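Local structure of DUF2787 domain-containing protein (Vibrio cholerae, 2V1L) at residues 12-17 / 125-130; 60-65 / 75-80. The protein is of unknown function, a conserved product of a Vibrio cholerae pathogenicity island whose structure shows homology to human p32. All coordinates share one frame; numbering follows the deposited sequence.

Contact 1 (12-17 / 125-130)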
loop_
_atom_site.group_PDB
_atom_site.type_symbol
_atom_site.label_atom_id
_atom_site.label_comp_id
_atom_site.label_asym_id
_atom_site.label_seq_id
_atom_site.Cartn_x
_atom_site.Cartn_y
_atom_site.Cartn_z
ATOM N N PRO A 12 5.475 3.266 -10.964
ATOM C CA PRO A 12 6.892 3.308 -10.623
ATOM C C PRO A 12 7.173 2.987 -9.146
ATOM O O PRO A 12 7.599 3.872 -8.384
ATOM C CB PRO A 12 7.273 4.746 -10.962
ATOM C CG PRO A 12 6.048 5.517 -10.735
ATOM C CD PRO A 12 4.903 4.620 -11.081
ATOM N N ILE A 13 6.927 1.730 -8.762
ATOM C CA ILE A 13 7.242 1.246 -7.427
ATOM C C ILE A 13 8.756 1.363 -7.239
ATOM O O ILE A 13 9.537 0.930 -8.103
ATOM C CB ILE A 13 6.738 -0.208 -7.185
ATOM C CG1 ILE A 13 5.205 -0.282 -7.366
ATOM C CG2 ILE A 13 7.068 -0.688 -5.773
ATOM C CD1 ILE A 13 4.634 -1.684 -7.302
ATOM N N SER A 14 9.146 1.973 -6.116
ATOM C CA SER A 14 10.542 2.271 -5.789
ATOM C C SER A 14 11.307 1.116 -5.225
ATOM O O SER A 14 10.742 0.233 -4.546
ATOM C CB SER A 14 10.599 3.378 -4.736
ATOM O OG SER A 14 10.378 4.622 -5.360
ATOM N N LYS A 15 12.621 1.167 -5.452
ATOM C CA LYS A 15 13.568 0.305 -4.744
ATOM C C LYS A 15 13.432 0.378 -3.215
ATOM O O LYS A 15 13.349 -0.660 -2.566
ATOM C CB LYS A 15 15.003 0.584 -5.212
ATOM C CG LYS A 15 15.249 0.024 -6.596
ATOM C CD LYS A 15 16.599 0.446 -7.112
ATOM C CE LYS A 15 17.124 -0.586 -8.076
ATOM N NZ LYS A 15 17.450 -1.828 -7.315
ATOM N N PRO A 16 13.365 1.589 -2.635
ATOM C CA PRO A 16 13.097 1.638 -1.194
ATOM C C PRO A 16 11.788 0.945 -0.767
ATOM O O PRO A 16 11.721 0.380 0.324
ATOM C CB PRO A 16 13.022 3.139 -0.917
ATOM C CG PRO A 16 13.844 3.744 -1.987
ATOM C CD PRO A 16 13.574 2.938 -3.184
ATOM N N PHE A 17 10.768 0.966 -1.624
ATOM C CA PHE A 17 9.500 0.300 -1.305
ATOM C C PHE A 17 9.708 -1.213 -1.376
ATOM O O PHE A 17 9.263 -1.926 -0.519
ATOM C CB PHE A 17 8.387 0.760 -2.238
ATOM C CG PHE A 17 7.002 0.306 -1.820
ATOM C CD1 PHE A 17 6.297 0.988 -0.838
ATOM C CD2 PHE A 17 6.388 -0.775 -2.453
ATOM C CE1 PHE A 17 5.013 0.580 -0.474
ATOM C CE2 PHE A 17 5.099 -1.193 -2.088
ATOM C CZ PHE A 17 4.410 -0.520 -1.093
ATOM N N LEU A 125 3.445 10.253 -5.113
ATOM C CA LEU A 125 3.184 11.032 -3.922
ATOM C C LEU A 125 2.778 10.172 -2.760
ATOM O O LEU A 125 3.314 10.338 -1.691
ATOM C CB LEU A 125 2.128 12.116 -4.169
ATOM C CG LEU A 125 2.579 13.256 -5.072
ATOM C CD1 LEU A 125 1.342 13.897 -5.745
ATOM C CD2 LEU A 125 3.354 14.315 -4.311
ATOM N N TRP A 126 1.805 9.278 -2.963
ATOM C CA TRP A 126 1.416 8.330 -1.916
ATOM C C TRP A 126 2.635 7.571 -1.359
ATOM O O TRP A 126 2.795 7.434 -0.122
ATOM C CB TRP A 126 0.397 7.283 -2.432
ATOM C CG TRP A 126 0.117 6.313 -1.340
ATOM C CD1 TRP A 126 -0.730 6.502 -0.300
ATOM C CD2 TRP A 126 0.778 5.058 -1.108
ATOM N NE1 TRP A 126 -0.674 5.425 0.551
ATOM C CE2 TRP A 126 0.243 4.523 0.077
ATOM C CE3 TRP A 126 1.738 4.320 -1.805
ATOM C CZ2 TRP A 126 0.640 3.287 0.583
ATOM C CZ3 TRP A 126 2.158 3.096 -1.287
ATOM C CH2 TRP A 126 1.605 2.595 -0.104
ATOM N N GLU A 127 3.462 7.035 -2.255
ATOM C CA GLU A 127 4.575 6.172 -1.827
ATOM C C GLU A 127 5.691 6.913 -1.082
ATOM O O GLU A 127 6.263 6.370 -0.155
ATOM C CB GLU A 127 5.185 5.435 -3.021
ATOM C CG GLU A 127 6.158 4.300 -2.628
ATOM C CD GLU A 127 7.095 3.923 -3.777
ATOM O OE1 GLU A 127 6.909 2.849 -4.391
ATOM O OE2 GLU A 127 8.009 4.719 -4.072
ATOM N N SER A 128 6.013 8.122 -1.527
ATOM C CA SER A 128 6.956 9.042 -0.849
ATOM C C SER A 128 6.484 9.391 0.592
ATOM O O SER A 128 7.247 9.364 1.573
ATOM C CB SER A 128 7.097 10.312 -1.737
ATOM O OG SER A 128 7.565 11.433 -0.994
ATOM N N ASN A 129 5.196 9.665 0.725
ATOM C CA ASN A 129 4.574 9.862 2.038
ATOM C C ASN A 129 4.679 8.601 2.908
ATOM O O ASN A 129 5.199 8.632 4.023
ATOM C CB ASN A 129 3.104 10.266 1.849
ATOM C CG ASN A 129 2.932 11.713 1.387
ATOM O OD1 ASN A 129 1.814 12.149 1.088
ATOM N ND2 ASN A 129 4.025 12.465 1.340
ATOM N N PHE A 130 4.179 7.485 2.405
ATOM C CA PHE A 130 4.190 6.215 3.156
ATOM C C PHE A 130 5.588 5.818 3.631
ATOM O O PHE A 130 5.771 5.437 4.782
ATOM C CB PHE A 130 3.586 5.098 2.312
ATOM C CG PHE A 130 3.611 3.740 2.975
ATOM C CD1 PHE A 130 2.768 3.456 4.042
ATOM C CD2 PHE A 130 4.439 2.736 2.481
ATOM C CE1 PHE A 130 2.781 2.171 4.648
ATOM C CE2 PHE A 130 4.443 1.446 3.066
ATOM C CZ PHE A 130 3.609 1.172 4.146
#
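Glu-127 and Phe-17 bury the most surface here, and Ser-14 supplies the polar grip. From helix 117-135 the Glu-127 chain runs out extended, CG anti to the backbone N (chi1 -168°), and points both oxygens at Ser-14, just before helix 15-29. OE1 accepts the backbone N of Ser-14 at 3.0 Å in a nearly straight bond (172°), while OE2 takes the hydroxyl OG of Ser-14 at 2.7 Å; each oxygen offers its syn lone pair, and both are held by Ser-14. Although Ser-14 is at the N-cap position, its hydroxyl goes to Glu-127 instead of making a capping bond. Tyr-123 OH also hydrogen-bonds OE1. The Phe-17 side chain passes the Glu-127 chain at a slant, yet its ring plane is turned only 15° from the carboxylate plane; Phe-17 CB sits 3.3 Å from Glu-127 OE1, and Phe-17 CD1 packs on Glu-127 CG. The far end of the ring enters an aromatic cluster between the helices and the sheet, where Phe-17 CE1 meets Phe-130 CE2 at 3.7 Å and the indole edge at Trp-126 CZ3 at 3.9 Å. Three hydrogen bonds fix the rotation of this buried carboxylate and would be expected to stabilise its charged form.

Contact 2 (60-65 / 75-80)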
loop_
_atom_site.group_PDB
_atom_site.type_symbol
_atom_site.label_atom_id
_atom_site.label_comp_id
_atom_site.label_asym_id
_atom_site.label_seq_id
_atom_site.Cartn_x
_atom_site.Cartn_y
_atom_site.Cartn_z
ATOM N N VAL A 60 -2.777 1.134 6.318
ATOM C CA VAL A 60 -2.457 0.701 4.985
ATOM C C VAL A 60 -2.438 -0.813 4.987
ATOM O O VAL A 60 -1.933 -1.423 5.922
ATOM C CB VAL A 60 -1.088 1.244 4.522
ATOM C CG1 VAL A 60 -0.649 0.581 3.295
ATOM C CG2 VAL A 60 -1.117 2.788 4.339
ATOM N N GLU A 61 -2.992 -1.401 3.926
ATOM C CA GLU A 61 -2.920 -2.835 3.646
ATOM C C GLU A 61 -2.249 -3.108 2.307
ATOM O O GLU A 61 -2.572 -2.480 1.294
ATOM C CB GLU A 61 -4.333 -3.456 3.667
ATOM C CG GLU A 61 -4.341 -4.963 3.461
ATOM C CD GLU A 61 -5.721 -5.589 3.609
ATOM O OE1 GLU A 61 -6.355 -5.412 4.671
ATOM O OE2 GLU A 61 -6.156 -6.290 2.656
ATOM N N ILE A 62 -1.310 -4.049 2.303
ATOM C CA ILE A 62 -0.638 -4.463 1.093
ATOM C C ILE A 62 -0.723 -5.986 0.948
ATOM O O ILE A 62 -0.476 -6.705 1.908
ATOM C CB ILE A 62 0.854 -4.011 1.066
ATOM C CG1 ILE A 62 0.955 -2.485 1.184
ATOM C CG2 ILE A 62 1.527 -4.531 -0.225
ATOM C CD1 ILE A 62 2.260 -1.943 1.810
ATOM N N ALA A 63 -1.056 -6.463 -0.255
ATOM C CA ALA A 63 -1.168 -7.901 -0.515
ATOM C C ALA A 63 -0.207 -8.422 -1.551
ATOM O O ALA A 63 -0.056 -7.873 -2.652
ATOM C CB ALA A 63 -2.592 -8.284 -0.902
ATOM N N LEU A 64 0.411 -9.536 -1.196
ATOM C CA LEU A 64 1.420 -10.155 -2.033
ATOM C C LEU A 64 1.120 -11.639 -2.133
ATOM O O LEU A 64 0.666 -12.256 -1.169
ATOM C CB LEU A 64 2.813 -9.960 -1.402
ATOM C CG LEU A 64 3.267 -8.583 -0.902
ATOM C CD1 LEU A 64 4.452 -8.732 0.029
ATOM C CD2 LEU A 64 3.644 -7.693 -2.051
ATOM N N SER A 65 1.383 -12.212 -3.296
ATOM C CA SER A 65 1.333 -13.656 -3.457
ATOM C C SER A 65 2.650 -14.135 -4.052
ATOM O O SER A 65 3.301 -13.401 -4.803
ATOM C CB SER A 65 0.173 -14.051 -4.355
ATOM O OG SER A 65 0.450 -13.675 -5.689
ATOM N N GLU A 75 -0.089 -7.471 -5.108
ATOM C CA GLU A 75 -1.485 -7.639 -5.543
ATOM C C GLU A 75 -2.265 -6.331 -5.530
ATOM O O GLU A 75 -2.842 -5.934 -6.529
ATOM C CB GLU A 75 -2.190 -8.664 -4.658
ATOM C CG GLU A 75 -1.464 -9.986 -4.589
ATOM C CD GLU A 75 -1.688 -10.840 -5.815
ATOM O OE1 GLU A 75 -1.325 -10.412 -6.938
ATOM O OE2 GLU A 75 -2.230 -11.955 -5.637
ATOM N N TYR A 76 -2.294 -5.680 -4.378
ATOM C CA TYR A 76 -2.884 -4.377 -4.272
ATOM C C TYR A 76 -2.279 -3.603 -3.111
ATOM O O TYR A 76 -1.690 -4.190 -2.208
ATOM C CB TYR A 76 -4.408 -4.499 -4.080
ATOM C CG TYR A 76 -4.823 -5.262 -2.838
ATOM C CD1 TYR A 76 -5.256 -6.585 -2.932
ATOM C CD2 TYR A 76 -4.795 -4.662 -1.580
ATOM C CE1 TYR A 76 -5.650 -7.302 -1.806
ATOM C CE2 TYR A 76 -5.197 -5.367 -0.432
ATOM C CZ TYR A 76 -5.622 -6.692 -0.565
ATOM O OH TYR A 76 -5.998 -7.408 0.545
ATOM N N ILE A 77 -2.460 -2.289 -3.133
ATOM C CA ILE A 77 -2.114 -1.435 -1.998
ATOM C C ILE A 77 -3.332 -0.589 -1.686
ATOM O O ILE A 77 -3.831 0.085 -2.575
ATOM C CB ILE A 77 -0.909 -0.486 -2.337
ATOM C CG1 ILE A 77 0.328 -1.296 -2.698
ATOM C CG2 ILE A 77 -0.604 0.454 -1.153
ATOM C CD1 ILE A 77 1.495 -0.438 -3.218
ATOM N N THR A 78 -3.797 -0.622 -0.432
ATOM C CA THR A 78 -4.924 0.177 0.015
ATOM C C THR A 78 -4.595 1.003 1.247
ATOM O O THR A 78 -4.047 0.486 2.232
ATOM C CB THR A 78 -6.152 -0.720 0.336
ATOM O OG1 THR A 78 -6.377 -1.612 -0.763
ATOM C CG2 THR A 78 -7.425 0.117 0.524
ATOM N N ASP A 79 -4.974 2.280 1.170
ATOM C CA ASP A 79 -4.906 3.278 2.226
ATOM C C ASP A 79 -6.363 3.553 2.625
ATOM O O ASP A 79 -7.216 3.797 1.750
ATOM C CB ASP A 79 -4.241 4.548 1.644
ATOM C CG ASP A 79 -4.298 5.736 2.562
ATOM O OD1 ASP A 79 -5.379 6.110 3.030
ATOM O OD2 ASP A 79 -3.241 6.331 2.798
ATOM N N PHE A 80 -6.655 3.477 3.920
ATOM C CA PHE A 80 -8.032 3.640 4.409
ATOM C C PHE A 80 -8.104 4.892 5.240
ATOM O O PHE A 80 -7.109 5.287 5.841
ATOM C CB PHE A 80 -8.465 2.489 5.312
ATOM C CG PHE A 80 -8.335 1.129 4.695
ATOM C CD1 PHE A 80 -9.431 0.508 4.125
ATOM C CD2 PHE A 80 -7.108 0.440 4.734
ATOM C CE1 PHE A 80 -9.307 -0.760 3.589
ATOM C CE2 PHE A 80 -6.980 -0.813 4.211
ATOM C CZ PHE A 80 -8.066 -1.420 3.628
#
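Tyr-76 lays one face of its ring over the methyl of Ala-63, a CH-pi contact in which CB stands 3.6 Å from the ring centroid. Its CG lies between the backbone N and the carbonyl carbon (chi1 60°), a torsion that folds the ring across the neighbouring strand. The phenol then reaches Glu-61, whose extended chain brings OE2 to the ring edge; Tyr-76 OH donates to Glu-61 OE2, the modelled 2.4 Å being too short to take at face value. Glu-61 CB meets the edge of the Phe-80 ring at CE2 (3.8 Å). The backbones run antiparallel: Glu-61 and Thr-78 form a hydrogen-bonded pair, Glu-61 N to Thr-78 O 2.7 Å and Thr-78 N to Glu-61 O 2.8 Å. A classic beta bulge follows, Glu-75 and Tyr-76 both facing Ala-63. Past the bulge, Ser-65 OG makes a weak bond to Glu-75 OE2. Ile-62 and Ile-77 lie side by side on the other face, Ile-62 CG1 to Ile-77 CG2 4.1 Å. That face, with Val-60, is covered by Phe-17 of helix 15-29 and by Trp-126 and Phe-130 of helix 117-135, whereas strand 41-46 flanks 60-65, and strands 90-93 and 95-97 pair with strand 72-82, Asp-95 of the latter hydrogen-bonding the Thr-78 hydroxyl.

From the N terminus, residues 12-17 lead into helix 15-29; the chain then lays down all but the last strand (141-144) before it reaches helix 117-135, where contact 1 closes a loop of just over a hundred residues. Contact 2 falls wholly within that span and closes a short one, the hairpin of strands 60-66 and 72-82. The two meet directly, their centres about 13 Å apart: the Trp-126 indole packs against Ile-77, and Phe-17 CZ approaches CD1 of both Ile-77 and Ile-62. Contact 1 thus joins the two helices to each other, contact 2 two strands of the antiparallel sheet, and the shared apolar layer unites the helical and sheet layers.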